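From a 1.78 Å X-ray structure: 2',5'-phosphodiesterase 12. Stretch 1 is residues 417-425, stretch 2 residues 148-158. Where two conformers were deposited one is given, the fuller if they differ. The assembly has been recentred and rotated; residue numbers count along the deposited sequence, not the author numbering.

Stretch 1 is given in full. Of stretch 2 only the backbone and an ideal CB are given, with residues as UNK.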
# COMPACT_ATOMS: atom_id res chain seq x y z
N THR A 417 20.72 10.80 3.42
CA THR A 417 20.87 12.27 3.51
C THR A 417 20.52 12.75 4.92
O THR A 417 21.21 13.62 5.47
CB THR A 417 20.01 12.98 2.42
OG1 THR A 417 20.42 12.52 1.14
CG2 THR A 417 20.15 14.50 2.44
N HIS A 418 19.49 12.16 5.53
CA HIS A 418 19.08 12.54 6.88
C HIS A 418 19.22 11.33 7.81
O HIS A 418 18.34 11.02 8.62
CB HIS A 418 17.65 13.13 6.82
CG HIS A 418 17.52 14.22 5.80
ND1 HIS A 418 17.94 15.51 6.06
CD2 HIS A 418 17.02 14.17 4.54
CE1 HIS A 418 17.69 16.20 4.96
NE2 HIS A 418 17.14 15.44 4.02
N GLN A 419 20.39 10.66 7.69
CA GLN A 419 20.86 9.47 8.38
C GLN A 419 20.11 8.21 7.91
O GLN A 419 20.72 7.29 7.39
CB GLN A 419 20.84 9.58 9.92
CG GLN A 419 21.47 8.34 10.56
CD GLN A 419 21.27 8.24 12.04
OE1 GLN A 419 21.33 9.24 12.77
NE2 GLN A 419 21.11 7.02 12.52
N ALA A 420 18.79 8.17 8.13
CA ALA A 420 18.01 7.00 7.75
C ALA A 420 16.58 7.42 7.51
O ALA A 420 16.31 8.63 7.31
CB ALA A 420 18.10 5.93 8.85
N LEU A 421 15.66 6.45 7.52
CA LEU A 421 14.25 6.72 7.20
C LEU A 421 13.34 6.57 8.43
O LEU A 421 13.65 5.81 9.34
CB LEU A 421 13.79 5.76 6.09
CG LEU A 421 14.69 5.69 4.82
CD1 LEU A 421 14.19 4.62 3.88
CD2 LEU A 421 14.81 7.03 4.13
N PRO A 422 12.18 7.22 8.46
CA PRO A 422 11.68 8.22 7.50
C PRO A 422 12.49 9.51 7.60
O PRO A 422 13.36 9.63 8.47
CB PRO A 422 10.22 8.41 7.92
CG PRO A 422 10.20 8.10 9.38
CD PRO A 422 11.26 7.06 9.61
N SER A 423 12.22 10.45 6.69
CA SER A 423 12.90 11.73 6.66
C SER A 423 11.98 12.79 6.09
O SER A 423 10.87 12.50 5.60
CB SER A 423 14.17 11.63 5.81
OG SER A 423 13.82 11.58 4.43
N VAL A 424 12.51 14.02 6.01
CA VAL A 424 11.78 15.11 5.36
C VAL A 424 11.52 14.79 3.86
O VAL A 424 10.64 15.38 3.27
CB VAL A 424 12.55 16.45 5.51
CG1 VAL A 424 12.63 16.88 6.97
CG2 VAL A 424 13.95 16.37 4.89
N SER A 425 12.29 13.84 3.26
CA SER A 425 12.19 13.52 1.85
C SER A 425 11.59 12.13 1.59
O SER A 425 11.46 11.75 0.43
CB SER A 425 13.57 13.61 1.22
OG SER A 425 14.08 14.93 1.37
N UNK A 148 13.21 5.33 18.09
CA UNK A 148 13.28 4.73 16.75
C UNK A 148 13.78 5.68 15.67
O UNK A 148 14.62 5.29 14.87
CB UNK A 148 11.90 4.21 16.35
N UNK A 149 13.26 6.92 15.61
CA UNK A 149 13.61 7.84 14.53
C UNK A 149 14.09 9.20 15.07
O UNK A 149 13.61 10.24 14.62
CB UNK A 149 12.41 8.04 13.61
N UNK A 150 15.10 9.25 15.98
CA UNK A 150 15.52 10.55 16.54
C UNK A 150 16.16 11.49 15.52
O UNK A 150 16.12 12.71 15.69
CB UNK A 150 16.51 10.32 17.68
N UNK A 151 16.69 10.90 14.43
CA UNK A 151 17.33 11.58 13.31
C UNK A 151 16.33 12.26 12.38
O UNK A 151 16.73 13.04 11.52
CB UNK A 151 18.17 10.58 12.51
N UNK A 152 15.04 11.94 12.50
CA UNK A 152 14.03 12.48 11.60
C UNK A 152 13.49 13.77 12.17
O UNK A 152 13.25 13.86 13.36
CB UNK A 152 12.90 11.48 11.37
N UNK A 153 13.27 14.77 11.33
CA UNK A 153 12.66 16.02 11.79
C UNK A 153 11.27 15.70 12.37
O UNK A 153 10.50 15.03 11.69
CB UNK A 153 12.56 17.04 10.65
N UNK A 154 10.97 16.03 13.65
CA UNK A 154 9.66 15.67 14.21
C UNK A 154 8.47 16.06 13.33
O UNK A 154 7.53 15.28 13.24
CB UNK A 154 9.50 16.33 15.58
N UNK A 155 8.52 17.22 12.64
CA UNK A 155 7.41 17.65 11.77
C UNK A 155 7.22 16.64 10.63
O UNK A 155 6.09 16.47 10.17
CB UNK A 155 7.67 19.05 11.21
N UNK A 156 8.31 16.01 10.17
CA UNK A 156 8.26 15.05 9.06
C UNK A 156 7.70 13.69 9.49
O UNK A 156 7.48 12.85 8.62
CB UNK A 156 9.66 14.86 8.47
N UNK A 157 7.49 13.45 10.79
CA UNK A 157 6.89 12.20 11.29
C UNK A 157 5.39 12.31 11.41
O UNK A 157 4.68 11.30 11.46
CB UNK A 157 7.48 11.82 12.65
N UNK A 158 4.91 13.56 11.55
CA UNK A 158 3.51 13.92 11.70
C UNK A 158 2.68 13.39 10.55
O UNK A 158 3.14 13.46 9.40
CB UNK A 158 3.36 15.44 11.80

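Position 148 has helical backbone angles, and its CB points sideways with nothing of stretch 1 within 5.5 Å. Almost any helix-compatible residue would suit; it is Leu-148, which makes no contact here.

At position 149 the backbone leaves helical angles (phi -128°, psi 53°) and CB points toward stretch 1, with the ideal CB 4.3 Å from Pro-422 CD. The proline ring offers an apolar surface that invites an apolar or aromatic side chain. Tyr-149 lays one ring face against it: Pro-422 CD sits 3.8 Å from the ring centroid, 23° off the normal, a CH-pi contact.

Position 150, with phi -66°, opens no path to stretch 1. A proline fits that phi and the second place of a type I turn, though polar residues would also serve; Pro-150 is found.

Position 151 points toward stretch 1. Its ideal CB lies 3.4 Å from Gln-419 OE1 and 3.9 Å from His-418 O, and farther along lie the Ala-420 methyl and the carbonyl of Leu-421. A long side chain with an apolar body and a donor at its tip would suit, so tyrosine, lysine or arginine could be considered. Tyr-151, with chi1 in p, answers both demands. Ala-420 CB packs over one face, 4.0 Å from the ring centroid, while Tyr-151 OH donates a hydrogen bond of 2.6 Å to Leu-421 O, near the ring plane. Of all positions in stretch 2, this one has the largest area covered by stretch 1.

At position 152 the turn closes, its N bonding to O of 149 at 3.1 Å. CB points sideways, 3.5 Å from Pro-422 O, so a small residue such as alanine, serine or cysteine would suit. Cys-152 adopts t, placing SG 3.8 Å from Ser-423 CA and 4.2 Å from Pro-422 CG.

Position 153 directs CB toward Val-424, 3.7 Å from CG1, favouring a small apolar group. Ala-153 supplies the methyl; its N and Val-424 N also share water 1, the former through a weak bond.

Position 154 is out of reach, and its phi of -50° admits proline among many others: Pro-154.

From position 155 CB points sideways, with nothing of stretch 1 within 5.5 Å of the ideal CB, so only a long side chain could reach stretch 1. Tyr-155 does so in p, bringing CZ to 3.7 Å from Val-424 CG1.

At position 156 CB again points toward stretch 1, 3.8 Å from Val-424 CA and 3.9 Å from Ser-423 O. With backbone so near, a small side chain is the natural choice, and Ala-156 packs its methyl there.

Position 157 points sideways, and a branched or long apolar chain could extend to the proline. Leu-157 brings CD2 to 3.7 Å from Pro-422 CG.

Position 158, out of reach, precedes a helix as N-cap; serine, threonine, asparagine or aspartate are common there, but the residue is Glu-158.

Stretch 2, residues 148-158: LYPYCAPYALE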
# COMPACT_ATOMS: atom_id res chain seq x y z
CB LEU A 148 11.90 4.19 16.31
CG LEU A 148 11.24 3.08 17.15
CD1 LEU A 148 9.95 2.61 16.47
CD2 LEU A 148 12.15 1.88 17.32
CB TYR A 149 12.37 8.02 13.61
CG TYR A 149 11.58 6.75 13.33
CD1 TYR A 149 12.16 5.68 12.66
CD2 TYR A 149 10.24 6.64 13.71
CE1 TYR A 149 11.43 4.53 12.36
CE2 TYR A 149 9.50 5.49 13.42
CZ TYR A 149 10.10 4.43 12.76
OH TYR A 149 9.40 3.29 12.48
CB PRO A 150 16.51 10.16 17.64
CG PRO A 150 17.03 8.80 17.24
CD PRO A 150 15.84 8.13 16.61
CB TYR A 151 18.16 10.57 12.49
CG TYR A 151 17.43 9.27 12.17
CD1 TYR A 151 16.49 9.21 11.14
CD2 TYR A 151 17.65 8.12 12.92
CE1 TYR A 151 15.80 8.04 10.86
CE2 TYR A 151 16.95 6.94 12.66
CZ TYR A 151 16.02 6.91 11.64
OH TYR A 151 15.38 5.73 11.34
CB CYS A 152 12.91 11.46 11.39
SG CYS A 152 11.64 11.99 10.21
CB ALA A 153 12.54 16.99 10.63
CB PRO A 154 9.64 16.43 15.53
CG PRO A 154 11.09 16.47 15.93
CD PRO A 154 11.81 16.72 14.65
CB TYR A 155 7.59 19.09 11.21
CG TYR A 155 8.62 19.27 10.11
CD1 TYR A 155 8.28 19.08 8.77
CD2 TYR A 155 9.91 19.72 10.40
CE1 TYR A 155 9.22 19.27 7.76
CE2 TYR A 155 10.84 19.95 9.39
CZ TYR A 155 10.49 19.72 8.07
OH TYR A 155 11.40 19.94 7.07
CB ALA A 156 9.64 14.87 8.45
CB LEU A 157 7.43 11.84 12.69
CG LEU A 157 8.61 10.92 12.75
CD1 LEU A 157 9.10 10.81 14.19
CD2 LEU A 157 8.28 9.54 12.16
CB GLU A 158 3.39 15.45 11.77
CG GLU A 158 4.15 16.02 12.96
CD GLU A 158 3.28 16.69 14.00
OE1 GLU A 158 2.67 17.74 13.69
OE2 GLU A 158 3.24 16.18 15.14
O HOH W 1 14.61 14.20 8.26
O HOH W 2 8.10 12.12 5.93
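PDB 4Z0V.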